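Local coordinates for protein GH127 beta-L-arabinofuranoside (Geobacillus stearothermophilus, PDB 4QK0) that probably hydrolyses beta-L-arabinofuranosidic linkages to release L-arabinose, as expected of a glycoside hydrolase of family GH127, at residues A[146-151]-A[195-200]; A[260-265]-A[317-322]; A[333-338]-A[414-419]; A[379-384]-A[408-413]; A[559-564]-A[625-630]. All coordinates share one frame; numbering follows the deposited sequence.

Contact 1: residues A[146-151]-A[195-200]; sequences HLIEAA and ELALLK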
# COMPACT_ATOMS: atom_id res chain seq x y z
N HIS A 146 -15.41 1.85 -29.87
CA HIS A 146 -14.51 2.94 -30.11
C HIS A 146 -14.49 3.36 -31.56
O HIS A 146 -14.39 4.53 -31.86
CB HIS A 146 -13.09 2.64 -29.60
CG HIS A 146 -12.89 3.10 -28.20
ND1 HIS A 146 -12.74 2.21 -27.14
CD2 HIS A 146 -13.00 4.33 -27.64
CE1 HIS A 146 -12.72 2.89 -26.01
NE2 HIS A 146 -12.85 4.16 -26.28
N LEU A 147 -14.55 2.39 -32.44
CA LEU A 147 -14.61 2.66 -33.89
C LEU A 147 -15.92 3.42 -34.30
O LEU A 147 -15.88 4.35 -35.07
CB LEU A 147 -14.56 1.33 -34.62
CG LEU A 147 -13.36 0.72 -35.33
CD1 LEU A 147 -12.13 1.59 -35.45
CD2 LEU A 147 -13.06 -0.70 -34.87
N ILE A 148 -17.06 2.99 -33.74
CA ILE A 148 -18.33 3.73 -33.88
C ILE A 148 -18.17 5.17 -33.45
O ILE A 148 -18.51 6.10 -34.21
CB ILE A 148 -19.41 3.06 -33.08
CG1 ILE A 148 -19.82 1.73 -33.75
CG2 ILE A 148 -20.60 3.97 -32.93
CD1 ILE A 148 -20.67 0.80 -32.91
N GLU A 149 -17.60 5.41 -32.27
CA GLU A 149 -17.44 6.80 -31.82
C GLU A 149 -16.63 7.55 -32.82
O GLU A 149 -16.90 8.73 -33.05
CB GLU A 149 -16.78 6.92 -30.46
CG GLU A 149 -17.58 6.43 -29.28
CD GLU A 149 -16.94 6.88 -27.93
OE1 GLU A 149 -16.24 6.07 -27.27
OE2 GLU A 149 -17.18 8.04 -27.54
N ALA A 150 -15.60 6.92 -33.37
CA ALA A 150 -14.71 7.68 -34.26
C ALA A 150 -15.48 8.04 -35.55
O ALA A 150 -15.34 9.13 -36.07
CB ALA A 150 -13.49 6.85 -34.63
N ALA A 151 -16.23 7.08 -36.07
CA ALA A 151 -17.02 7.25 -37.28
C ALA A 151 -18.10 8.33 -37.13
O ALA A 151 -18.25 9.20 -38.00
CB ALA A 151 -17.63 5.93 -37.72
N GLU A 195 -22.07 0.38 -25.29
CA GLU A 195 -23.36 0.94 -24.89
C GLU A 195 -23.40 2.45 -25.11
O GLU A 195 -24.33 2.96 -25.78
CB GLU A 195 -23.70 0.56 -23.47
CG GLU A 195 -23.62 -0.92 -23.22
CD GLU A 195 -22.23 -1.41 -22.73
OE1 GLU A 195 -21.25 -0.64 -22.83
OE2 GLU A 195 -22.17 -2.56 -22.22
N LEU A 196 -22.39 3.18 -24.66
CA LEU A 196 -22.38 4.63 -24.93
C LEU A 196 -22.15 4.96 -26.42
O LEU A 196 -22.63 5.97 -26.93
CB LEU A 196 -21.38 5.36 -24.02
CG LEU A 196 -19.87 5.13 -24.22
CD1 LEU A 196 -19.32 6.06 -25.27
CD2 LEU A 196 -19.07 5.36 -22.94
N ALA A 197 -21.39 4.12 -27.11
CA ALA A 197 -21.11 4.35 -28.49
C ALA A 197 -22.39 4.22 -29.34
O ALA A 197 -22.67 5.03 -30.19
CB ALA A 197 -20.06 3.36 -28.99
N LEU A 198 -23.13 3.18 -29.09
CA LEU A 198 -24.43 2.98 -29.74
C LEU A 198 -25.39 4.14 -29.55
O LEU A 198 -26.10 4.48 -30.48
CB LEU A 198 -25.09 1.67 -29.26
CG LEU A 198 -24.45 0.42 -29.82
CD1 LEU A 198 -24.98 -0.84 -29.17
CD2 LEU A 198 -24.64 0.34 -31.34
N LEU A 199 -25.39 4.80 -28.41
CA LEU A 199 -26.21 6.01 -28.26
C LEU A 199 -25.78 7.07 -29.23
O LEU A 199 -26.60 7.80 -29.75
CB LEU A 199 -26.14 6.61 -26.85
CG LEU A 199 -26.57 5.75 -25.68
CD1 LEU A 199 -26.58 6.54 -24.37
CD2 LEU A 199 -27.96 5.20 -25.95
N LYS A 200 -24.49 7.25 -29.40
CA LYS A 200 -24.03 8.29 -30.30
C LYS A 200 -24.43 7.94 -31.72
O LYS A 200 -24.76 8.81 -32.52
CB LYS A 200 -22.51 8.48 -30.14
CG LYS A 200 -22.12 9.58 -29.13
CD LYS A 200 -20.90 9.25 -28.25
CE LYS A 200 -19.93 10.42 -28.03
NZ LYS A 200 -18.56 10.20 -28.67
O HOH W 1 -18.42 10.18 -31.37

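Contact 2: residues A[260-265]-A[317-322]; sequences KQAVGH and ESFTFD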
# COMPACT_ATOMS: atom_id res chain seq x y z
N LYS A 260 -25.69 0.10 -6.06
CA LYS A 260 -25.78 1.32 -5.28
C LYS A 260 -24.44 1.91 -4.88
O LYS A 260 -24.40 3.05 -4.40
CB LYS A 260 -26.62 1.05 -4.03
CG LYS A 260 -28.05 0.67 -4.37
CD LYS A 260 -28.92 0.54 -3.13
CE LYS A 260 -30.19 -0.25 -3.43
NZ LYS A 260 -30.82 0.18 -4.72
N GLN A 261 -23.37 1.13 -5.06
CA GLN A 261 -21.99 1.61 -4.91
C GLN A 261 -21.20 1.37 -6.15
O GLN A 261 -21.35 0.35 -6.82
CB GLN A 261 -21.22 0.89 -3.79
CG GLN A 261 -21.69 1.24 -2.39
CD GLN A 261 -22.91 0.44 -2.02
OE1 GLN A 261 -23.03 -0.71 -2.42
NE2 GLN A 261 -23.81 1.03 -1.26
N ALA A 262 -20.30 2.29 -6.41
CA ALA A 262 -19.27 2.10 -7.42
C ALA A 262 -18.29 1.06 -6.92
O ALA A 262 -17.83 1.13 -5.79
CB ALA A 262 -18.56 3.39 -7.69
N VAL A 263 -18.06 0.06 -7.75
CA VAL A 263 -17.12 -1.02 -7.49
C VAL A 263 -16.36 -1.34 -8.77
O VAL A 263 -16.81 -0.99 -9.87
CB VAL A 263 -17.82 -2.30 -7.01
CG1 VAL A 263 -18.63 -2.04 -5.74
CG2 VAL A 263 -18.74 -2.87 -8.07
N GLY A 264 -15.26 -2.05 -8.62
CA GLY A 264 -14.53 -2.60 -9.71
C GLY A 264 -13.68 -1.59 -10.44
O GLY A 264 -13.38 -0.53 -9.94
N HIS A 265 -13.30 -1.97 -11.65
CA HIS A 265 -12.44 -1.16 -12.51
C HIS A 265 -13.12 0.16 -12.82
O HIS A 265 -14.28 0.17 -13.28
CB HIS A 265 -12.19 -1.97 -13.80
CG HIS A 265 -11.15 -1.39 -14.67
ND1 HIS A 265 -11.41 -0.36 -15.56
CD2 HIS A 265 -9.83 -1.67 -14.79
CE1 HIS A 265 -10.28 -0.02 -16.16
NE2 HIS A 265 -9.31 -0.80 -15.71
N GLU A 317 -7.20 -1.61 -10.81
CA GLU A 317 -7.37 -0.21 -11.19
C GLU A 317 -8.77 0.25 -10.82
O GLU A 317 -9.51 0.77 -11.64
CB GLU A 317 -7.10 -0.04 -12.68
CG GLU A 317 -5.86 -0.81 -13.15
CD GLU A 317 -5.69 -0.76 -14.66
OE1 GLU A 317 -4.82 -0.06 -15.16
OE2 GLU A 317 -6.49 -1.41 -15.33
N SER A 318 -9.09 0.08 -9.54
CA SER A 318 -10.46 0.00 -9.13
C SER A 318 -10.85 0.91 -7.98
O SER A 318 -10.01 1.44 -7.21
CB SER A 318 -10.74 -1.46 -8.76
OG SER A 318 -9.84 -1.88 -7.77
N PHE A 319 -12.16 1.09 -7.89
CA PHE A 319 -12.78 1.54 -6.69
C PHE A 319 -12.52 0.55 -5.58
O PHE A 319 -12.43 -0.68 -5.79
CB PHE A 319 -14.27 1.66 -6.89
CG PHE A 319 -14.68 2.80 -7.81
CD1 PHE A 319 -14.61 4.10 -7.40
CD2 PHE A 319 -15.10 2.55 -9.11
CE1 PHE A 319 -14.98 5.15 -8.23
CE2 PHE A 319 -15.47 3.60 -9.97
CZ PHE A 319 -15.40 4.90 -9.54
N THR A 320 -12.43 1.08 -4.37
CA THR A 320 -12.50 0.26 -3.17
C THR A 320 -13.84 0.49 -2.50
O THR A 320 -14.77 -0.30 -2.69
CB THR A 320 -11.32 0.53 -2.22
OG1 THR A 320 -11.21 1.93 -1.92
CG2 THR A 320 -10.06 0.08 -2.91
N PHE A 321 -13.92 1.47 -1.60
CA PHE A 321 -15.15 1.67 -0.84
C PHE A 321 -15.19 3.07 -0.32
O PHE A 321 -14.18 3.83 -0.35
CB PHE A 321 -15.30 0.59 0.28
CG PHE A 321 -14.17 0.60 1.27
CD1 PHE A 321 -14.21 1.45 2.39
CD2 PHE A 321 -13.02 -0.15 1.05
CE1 PHE A 321 -13.14 1.54 3.28
CE2 PHE A 321 -11.95 -0.08 1.96
CZ PHE A 321 -12.03 0.77 3.07
N ASP A 322 -16.32 3.43 0.26
CA ASP A 322 -16.51 4.80 0.73
C ASP A 322 -15.40 5.35 1.60
O ASP A 322 -14.99 4.75 2.59
CB ASP A 322 -17.81 4.88 1.51
CG ASP A 322 -19.05 4.60 0.62
OD1 ASP A 322 -18.91 4.31 -0.61
OD2 ASP A 322 -20.17 4.65 1.17
O HOH W 2 -22.25 3.40 0.41
O HOH W 3 -17.45 0.19 -3.07
O HOH W 4 -14.55 -2.75 -6.04

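Contact 3: residues A[333-338]-A[414-419]; sequences ETCASI and PPNLAR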
# COMPACT_ATOMS: atom_id res chain seq x y z
N GLU A 333 -6.33 6.88 -12.52
CA GLU A 333 -5.92 6.74 -13.92
C GLU A 333 -6.45 7.90 -14.76
O GLU A 333 -7.59 8.37 -14.57
CB GLU A 333 -6.49 5.44 -14.43
CG GLU A 333 -6.06 4.98 -15.77
CD GLU A 333 -6.71 3.65 -16.18
OE1 GLU A 333 -6.61 3.40 -17.37
OE2 GLU A 333 -7.27 2.83 -15.39
N THR A 334 -5.60 8.39 -15.64
CA THR A 334 -5.95 9.46 -16.54
C THR A 334 -7.27 9.15 -17.27
O THR A 334 -8.16 9.97 -17.26
CB THR A 334 -4.79 9.71 -17.56
OG1 THR A 334 -3.57 10.01 -16.86
CG2 THR A 334 -5.12 10.87 -18.45
N CYS A 335 -7.38 7.95 -17.81
CA CYS A 335 -8.55 7.53 -18.54
C CYS A 335 -9.84 7.54 -17.68
O CYS A 335 -10.92 7.77 -18.20
CB CYS A 335 -8.34 6.15 -19.15
SG CYS A 335 -7.32 6.25 -20.60
N ALA A 336 -9.71 7.34 -16.37
CA ALA A 336 -10.89 7.31 -15.52
C ALA A 336 -11.39 8.71 -15.32
O ALA A 336 -12.59 8.91 -15.18
CB ALA A 336 -10.59 6.67 -14.18
N SER A 337 -10.48 9.68 -15.24
CA SER A 337 -10.87 11.05 -15.04
C SER A 337 -11.51 11.62 -16.34
O SER A 337 -12.49 12.36 -16.27
CB SER A 337 -9.71 11.90 -14.59
OG SER A 337 -9.54 11.73 -13.20
N ILE A 338 -10.98 11.21 -17.50
CA ILE A 338 -11.59 11.51 -18.76
C ILE A 338 -12.98 10.90 -18.78
O ILE A 338 -13.96 11.53 -19.19
CB ILE A 338 -10.73 10.95 -19.90
CG1 ILE A 338 -9.39 11.67 -19.97
CG2 ILE A 338 -11.47 11.01 -21.22
CD1 ILE A 338 -8.42 11.01 -20.93
N PRO A 414 -2.34 8.90 -24.04
CA PRO A 414 -2.26 9.91 -25.12
C PRO A 414 -3.49 10.06 -26.08
O PRO A 414 -4.11 11.13 -26.06
CB PRO A 414 -0.97 9.53 -25.89
CG PRO A 414 -0.30 8.48 -25.09
CD PRO A 414 -1.36 7.82 -24.26
N PRO A 415 -3.85 9.03 -26.91
CA PRO A 415 -4.98 9.28 -27.85
C PRO A 415 -6.29 9.49 -27.10
O PRO A 415 -7.25 10.10 -27.66
CB PRO A 415 -5.03 8.00 -28.72
CG PRO A 415 -4.43 6.93 -27.87
CD PRO A 415 -3.44 7.60 -26.95
N ASN A 416 -6.31 9.00 -25.84
CA ASN A 416 -7.38 9.28 -24.94
C ASN A 416 -7.38 10.74 -24.55
O ASN A 416 -8.40 11.39 -24.76
CB ASN A 416 -7.46 8.31 -23.77
CG ASN A 416 -8.75 7.46 -23.80
OD1 ASN A 416 -8.69 6.28 -24.12
ND2 ASN A 416 -9.91 8.07 -23.48
N LEU A 417 -6.31 11.31 -24.00
CA LEU A 417 -6.36 12.75 -23.67
C LEU A 417 -6.57 13.63 -24.88
O LEU A 417 -7.26 14.60 -24.82
CB LEU A 417 -5.13 13.27 -22.99
CG LEU A 417 -5.17 13.44 -21.48
CD1 LEU A 417 -3.77 13.83 -21.04
CD2 LEU A 417 -6.18 14.48 -21.00
N ALA A 418 -5.95 13.27 -25.97
CA ALA A 418 -6.13 14.01 -27.21
C ALA A 418 -7.60 14.15 -27.59
O ALA A 418 -8.01 15.22 -27.99
CB ALA A 418 -5.40 13.32 -28.35
N ARG A 419 -8.38 13.05 -27.53
CA ARG A 419 -9.77 13.14 -28.00
C ARG A 419 -10.59 14.02 -27.10
O ARG A 419 -11.43 14.75 -27.60
CB ARG A 419 -10.42 11.79 -28.22
CG ARG A 419 -10.68 10.96 -26.99
CD ARG A 419 -11.30 9.64 -27.42
NE ARG A 419 -11.60 8.80 -26.27
CZ ARG A 419 -12.70 8.08 -26.12
NH1 ARG A 419 -13.67 8.08 -27.03
NH2 ARG A 419 -12.84 7.34 -25.01

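Contact 4: residues A[379-384]-A[408-413]; sequences FFYVNP and FSCACC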
# COMPACT_ATOMS: atom_id res chain seq x y z
N PHE A 379 3.51 11.39 -20.61
CA PHE A 379 2.24 11.14 -19.95
C PHE A 379 2.38 10.33 -18.65
O PHE A 379 3.34 9.57 -18.46
CB PHE A 379 1.33 10.40 -20.89
CG PHE A 379 1.14 11.09 -22.20
CD1 PHE A 379 2.05 10.87 -23.28
CD2 PHE A 379 0.12 12.00 -22.39
CE1 PHE A 379 1.90 11.52 -24.51
CE2 PHE A 379 -0.03 12.62 -23.63
CZ PHE A 379 0.84 12.38 -24.68
N PHE A 380 1.38 10.52 -17.78
CA PHE A 380 1.11 9.63 -16.68
C PHE A 380 -0.09 8.73 -17.00
O PHE A 380 -1.09 9.17 -17.60
CB PHE A 380 0.71 10.41 -15.43
CG PHE A 380 1.82 10.95 -14.63
CD1 PHE A 380 2.96 10.24 -14.42
CD2 PHE A 380 1.72 12.20 -14.12
CE1 PHE A 380 3.99 10.80 -13.68
CE2 PHE A 380 2.74 12.77 -13.37
CZ PHE A 380 3.88 12.06 -13.15
N TYR A 381 0.01 7.48 -16.58
CA TYR A 381 -1.12 6.59 -16.52
C TYR A 381 -1.81 6.87 -15.17
O TYR A 381 -2.97 7.18 -15.13
CB TYR A 381 -0.61 5.18 -16.67
CG TYR A 381 -1.61 4.18 -17.17
CD1 TYR A 381 -2.44 3.53 -16.28
CD2 TYR A 381 -1.68 3.84 -18.52
CE1 TYR A 381 -3.36 2.58 -16.70
CE2 TYR A 381 -2.59 2.88 -18.95
CZ TYR A 381 -3.44 2.26 -18.02
OH TYR A 381 -4.39 1.30 -18.36
N VAL A 382 -1.03 6.91 -14.10
CA VAL A 382 -1.48 7.08 -12.72
C VAL A 382 -1.24 8.47 -12.23
O VAL A 382 -0.18 9.03 -12.49
CB VAL A 382 -0.67 6.12 -11.84
CG1 VAL A 382 -0.72 6.48 -10.39
CG2 VAL A 382 -1.12 4.69 -12.11
N ASN A 383 -2.23 9.05 -11.54
CA ASN A 383 -2.12 10.42 -11.09
C ASN A 383 -2.19 10.53 -9.57
O ASN A 383 -3.27 10.73 -8.98
CB ASN A 383 -3.20 11.32 -11.66
CG ASN A 383 -3.11 11.41 -13.15
OD1 ASN A 383 -3.65 10.55 -13.84
ND2 ASN A 383 -2.34 12.36 -13.64
N PRO A 384 -1.03 10.46 -8.91
CA PRO A 384 -1.03 10.39 -7.46
C PRO A 384 -1.25 11.75 -6.86
O PRO A 384 -1.09 12.75 -7.53
CB PRO A 384 0.37 9.87 -7.17
CG PRO A 384 1.19 10.46 -8.27
CD PRO A 384 0.32 10.44 -9.48
N PHE A 408 3.33 2.24 -24.17
CA PHE A 408 3.28 1.25 -25.25
C PHE A 408 2.41 0.12 -24.75
O PHE A 408 2.46 -0.25 -23.57
CB PHE A 408 4.68 0.73 -25.67
CG PHE A 408 5.80 1.72 -25.49
CD1 PHE A 408 6.10 2.66 -26.50
CD2 PHE A 408 6.56 1.74 -24.31
CE1 PHE A 408 7.13 3.58 -26.34
CE2 PHE A 408 7.60 2.66 -24.16
CZ PHE A 408 7.88 3.58 -25.16
N SER A 409 1.58 -0.42 -25.63
CA SER A 409 0.71 -1.56 -25.32
C SER A 409 -0.63 -1.07 -24.76
O SER A 409 -1.68 -1.21 -25.42
CB SER A 409 1.41 -2.55 -24.35
OG SER A 409 1.10 -3.88 -24.69
N CYS A 410 -0.59 -0.50 -23.56
CA CYS A 410 -1.68 0.33 -23.06
C CYS A 410 -1.16 1.78 -23.06
O CYS A 410 -0.92 2.40 -22.00
CB CYS A 410 -2.18 -0.14 -21.70
SG CYS A 410 -3.99 -0.13 -21.64
N ALA A 411 -0.97 2.27 -24.29
CA ALA A 411 -0.69 3.67 -24.56
C ALA A 411 -2.02 4.36 -24.87
O ALA A 411 -2.25 4.81 -25.99
CB ALA A 411 0.28 3.83 -25.72
N CYS A 412 -2.88 4.42 -23.86
CA CYS A 412 -4.17 5.08 -23.97
C CYS A 412 -4.12 6.50 -23.41
O CYS A 412 -4.79 7.39 -23.91
CB CYS A 412 -5.24 4.26 -23.25
SG CYS A 412 -4.93 3.96 -21.49
N CYS A 413 -3.31 6.73 -22.39
CA CYS A 413 -3.18 8.07 -21.84
C CYS A 413 -3.15 9.13 -22.96
O CYS A 413 -3.86 10.13 -22.86
CB CYS A 413 -1.93 8.16 -20.99
SG CYS A 413 -1.20 6.54 -20.69

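Contact 5: residues A[559-564]-A[625-630]; sequences YCLEEV and FRAIPY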
# COMPACT_ATOMS: atom_id res chain seq x y z
N TYR A 559 -4.26 23.05 -5.94
CA TYR A 559 -2.84 23.33 -5.87
C TYR A 559 -2.05 22.17 -5.21
O TYR A 559 -2.62 21.32 -4.58
CB TYR A 559 -2.66 24.66 -5.10
CG TYR A 559 -2.83 25.80 -6.06
CD1 TYR A 559 -4.07 26.14 -6.57
CD2 TYR A 559 -1.72 26.48 -6.53
CE1 TYR A 559 -4.22 27.13 -7.54
CE2 TYR A 559 -1.84 27.51 -7.42
CZ TYR A 559 -3.09 27.82 -7.96
OH TYR A 559 -3.18 28.80 -8.91
N CYS A 560 -0.73 22.18 -5.40
CA CYS A 560 0.18 21.20 -4.78
C CYS A 560 1.49 21.86 -4.45
O CYS A 560 1.77 23.00 -4.93
CB CYS A 560 0.41 20.05 -5.68
SG CYS A 560 1.45 20.35 -7.10
N LEU A 561 2.26 21.22 -3.56
CA LEU A 561 3.63 21.68 -3.25
C LEU A 561 4.60 20.72 -3.85
O LEU A 561 4.39 19.49 -3.80
CB LEU A 561 3.90 21.76 -1.78
CG LEU A 561 2.94 22.46 -0.86
CD1 LEU A 561 3.52 22.62 0.55
CD2 LEU A 561 2.62 23.80 -1.39
N GLU A 562 5.62 21.26 -4.53
CA GLU A 562 6.71 20.45 -5.11
C GLU A 562 8.08 20.72 -4.43
O GLU A 562 8.37 21.83 -3.96
CB GLU A 562 6.84 20.74 -6.59
CG GLU A 562 5.71 20.19 -7.49
CD GLU A 562 6.16 20.09 -8.95
OE1 GLU A 562 6.23 21.13 -9.57
OE2 GLU A 562 6.50 18.99 -9.44
N GLU A 563 8.90 19.70 -4.41
CA GLU A 563 10.24 19.77 -3.83
C GLU A 563 11.06 20.88 -4.48
O GLU A 563 11.76 21.63 -3.81
CB GLU A 563 10.93 18.43 -4.03
CG GLU A 563 12.35 18.35 -3.50
CD GLU A 563 12.94 16.93 -3.52
OE1 GLU A 563 12.25 15.89 -3.70
OE2 GLU A 563 14.16 16.85 -3.39
N VAL A 564 10.95 20.99 -5.81
CA VAL A 564 11.74 21.98 -6.54
C VAL A 564 11.56 23.37 -5.95
O VAL A 564 12.49 24.14 -5.93
CB VAL A 564 11.43 21.95 -8.05
CG1 VAL A 564 9.98 22.38 -8.31
CG2 VAL A 564 12.38 22.85 -8.84
N PHE A 625 6.61 29.12 1.71
CA PHE A 625 6.29 28.05 0.72
C PHE A 625 5.67 28.61 -0.51
O PHE A 625 5.04 29.65 -0.48
CB PHE A 625 5.35 26.96 1.25
CG PHE A 625 3.93 27.39 1.34
CD1 PHE A 625 3.01 27.19 0.30
CD2 PHE A 625 3.49 27.97 2.50
CE1 PHE A 625 1.67 27.59 0.44
CE2 PHE A 625 2.18 28.37 2.63
CZ PHE A 625 1.27 28.17 1.61
N ARG A 626 5.73 27.80 -1.54
CA ARG A 626 5.07 28.10 -2.76
C ARG A 626 4.34 26.91 -3.33
O ARG A 626 4.91 25.79 -3.46
CB ARG A 626 6.10 28.61 -3.79
CG ARG A 626 5.39 29.14 -5.01
CD ARG A 626 6.25 30.10 -5.79
NE ARG A 626 7.14 29.33 -6.63
CZ ARG A 626 7.76 29.80 -7.70
NH1 ARG A 626 7.55 31.06 -8.08
NH2 ARG A 626 8.57 29.02 -8.39
N ALA A 627 3.10 27.16 -3.77
CA ALA A 627 2.28 26.12 -4.32
C ALA A 627 1.96 26.47 -5.76
O ALA A 627 1.75 27.63 -6.08
CB ALA A 627 1.02 25.94 -3.48
N ILE A 628 1.87 25.44 -6.60
CA ILE A 628 1.50 25.58 -7.98
C ILE A 628 0.30 24.66 -8.32
O ILE A 628 -0.08 23.81 -7.51
CB ILE A 628 2.68 25.19 -8.91
CG1 ILE A 628 3.17 23.76 -8.60
CG2 ILE A 628 3.84 26.17 -8.73
CD1 ILE A 628 3.30 22.89 -9.80
N PRO A 629 -0.32 24.84 -9.52
CA PRO A 629 -1.45 24.03 -9.87
C PRO A 629 -1.09 22.59 -10.00
O PRO A 629 -0.05 22.26 -10.60
CB PRO A 629 -1.85 24.60 -11.27
CG PRO A 629 -1.49 26.02 -11.20
CD PRO A 629 -0.19 26.01 -10.43
N TYR A 630 -1.96 21.72 -9.51
CA TYR A 630 -1.73 20.29 -9.54
C TYR A 630 -1.41 19.81 -10.92
O TYR A 630 -0.45 19.05 -11.09
CB TYR A 630 -2.93 19.52 -8.96
CG TYR A 630 -2.77 18.03 -9.11
CD1 TYR A 630 -2.04 17.29 -8.21
CD2 TYR A 630 -3.41 17.35 -10.14
CE1 TYR A 630 -1.90 15.92 -8.38
CE2 TYR A 630 -3.30 15.98 -10.26
CZ TYR A 630 -2.52 15.27 -9.39
OH TYR A 630 -2.42 13.93 -9.57
O HOH W 5 5.42 24.01 -5.42

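Contact 1: residues A[146-151]-A[195-200]
Lys200 reaches across to Glu149 in a salt bridge, its NZ 2.8 Å from OE2 and lying on the anti lone pair of that oxygen, the one turned away from OE1. A water makes a second link: it accepts from Lys200 NZ at 2.7 Å and donates to the backbone O of Glu149 at the same distance, so the ammonium group is tied to both the side chain and the main chain of one residue. Lysine suits this place because its flexible chain, bent at chi2, chi3 and chi4, can bring the charge back to the facing helix. Glu149 has CG anti to its carbonyl carbon (chi1 -68°) and then runs extended, which brings its carboxylate to Lys200; OE1 has a long, weak ion pair with Arg419. These helices belong to the catalytic domain of the six-hairpin clan, whose fold is an alpha/alpha barrel; the axes of 146-151 and 195-200 run 26° apart and come within 8.5 Å. So near an approach needs a small residue at the crossing, and Ala197 provides it, its CB touching Glu149 CG and Ile148 CG2, both at 4.0 Å. Leu196 CD1 lies against the carboxylate carbon, 3.7 Å from Glu149 CD. Farther out, Ile148 CD1 meets Leu198 CD2 at 4.3 Å, while Leu198 also packs on helix 208-220 and Leu196 on helix 266-283.

Contact 2: residues A[260-265]-A[317-322]
Gly264 and Phe319 meet in a short, weakly bonded antiparallel pair of strands, 264-265 and 318-319, the first leading into helix 266-283 of the GH127 catalytic domain. A single direct backbone bond holds the pair, Phe319 N donating to Gly264 O at 2.9 Å; one water takes the return path, accepting from Gly264 N and donating to Phe319 O. A second water donates to both Ala262 O and Thr320 O. The positive phi of Gly264 (77°) is readily adopted by glycine.

Among side chains, the polar link is His265 NE2 to Glu317 OE2, 2.9 Å long and somewhat bent at 139°. The carboxylate oxygen lies close to the imidazole plane, but the N-H meets it from above the plane of the carboxylate. Glu317 OE1 turns to Tyr331 OH, so the two oxygens serve different partners.

The apolar part is a CH-pi contact. Alanine's lone methyl can come down over the ring centre, and Ala262 CB stands 3.7 Å from the Phe319 centroid, almost exactly on the ring normal.

Contact 3: residues A[333-338]-A[414-419]
Thr334 and Leu417 meet at about a right angle, the methyl CG2 of the threonine abutting the branch point CG of the leucine at 4.0 Å. Threonine is well placed because its two branches part company: CG2, anti to the backbone N, goes to the leucine, while OG1 bonds to Phe380 O. One turn on, Ile338 aims its CD1 between Asn416 and Leu417, 3.7 Å from Leu417 N and 4.1 Å from Leu417 CG. Its long branch thus lies over the backbone of the facing helix. Cys335 SG sits beside the base of Asn416, 3.8 Å from CB. Segments 334-338 and 414-419 run 24° apart, near the centre of the chain in the alpha/alpha barrel of the catalytic domain. Their axes stay 9.9 Å apart, and beta-branched and leucine side chains span that separation.

The contact is therefore chiefly one of van der Waals packing. Cys335 adds a possible covalent link: its sulfur forms a disulfide with Cys412 in another crystal of this protein, but no disulfide is present here.

Contact 4: residues A[379-384]-A[408-413]
Tyr381 turns one edge of its ring, CD2 and CE2, toward the cysteines of 408-413. At that edge, near the ring plane, lies the carbonyl of Cys410, its O 3.5 Å from CE2, where the slightly positive ring hydrogens face an electron-rich oxygen. Two sulfurs approach obliquely: Cys412 SG is 3.6 Å from CE2, and Cys413 SG is 3.5 Å from CD2. Cys410 SG, in a poorly ordered residue, stands at the edge near the phenol end, 3.6 Å from OH. The ring is brought there by a first torsion with CG anti to the backbone N (chi1 -156°). The Phe379 ring has the carbonyl carbon of Cys413 obliquely beside it, and Phe379 CB touches Cys413 CB at 4.0 Å. Both segments are loops of the catalytic domain, the second leading directly into helix 413-422. GH127 relatives carry a zinc ion in a cysteine-rich site, to which the cluster of Cys412 and Cys413, with Glu333 and Cys335 nearby, probably corresponds, although no metal sits among these residues here. Cysteine suits the join, being compact enough to reach an aromatic edge and polarisable enough to pack well on it. Cys413 has an almost eclipsed chi1 (-10°), a strained value. Its CB lies 3.6 Å from Phe380 O, while Phe379 O accepts from Trp407 NE1.

Contact 5: residues A[559-564]-A[625-630]
Leu561 drives its CD2 against Ala627 CB at 3.4 Å, tighter than usual for two methyls, and the same atom reaches Phe625 CD1 at 3.8 Å. Alanine's single methyl suits so close an approach. Beside this, Tyr559 lays its ring along Pro629: Pro629 CA is over one face toward the rim, 4.3 Å from the centroid, and Pro629 CD is 3.7 Å from CE2. On the face carrying Cys560 and Ile628, SG and CG1 meet at 4.1 Å.

Cys560 and Ile628 form the hydrogen-bonded pair of this antiparallel ladder. Cys560 N donates to Ile628 O at 2.7 Å, Ile628 N to Cys560 O at 3.0 Å. Proline cannot donate, and it is well accommodated at 629, in a non-hydrogen-bonded pair with Tyr559. A water joins Glu562 N to Arg626 O where the strands diverge. Glu562 OE1, 3.4 Å from Ile628 CD1, forms a salt bridge with Arg636, and OE2 accepts from Cys634 N.

In the C-terminal domain, strand 557-562 pairs with 620-629 here and with 549-554 and 641-647, while 620-629 continues to 593-603; helix 563-566 follows directly, its Asn566 touching Leu561 and Phe625.

All five contacts are largely buried, but they differ in depth and chemistry. The centre of contact 3 lies about 6 Å from the centre of the chain and that of contact 5 about 23 Å, in the C-terminal domain. Contacts 1 and 3 are both near-parallel helix pairs, yet contact 1 carries a salt bridge and contact 3 is mainly apolar; they meet where Glu149 approaches Arg419. Contact 4 is nested in the loop closed by contact 3, and the two share the cysteine cluster. Contact 2 joins this group where Glu317 touches Tyr381. Its weak strand pair leans on one direct backbone bond, waters and a His-carboxylate bond, whereas contact 5 has a doubly bonded pair. Tyr630 OH, bonded to Pro384 O, connects contact 5 to contact 4.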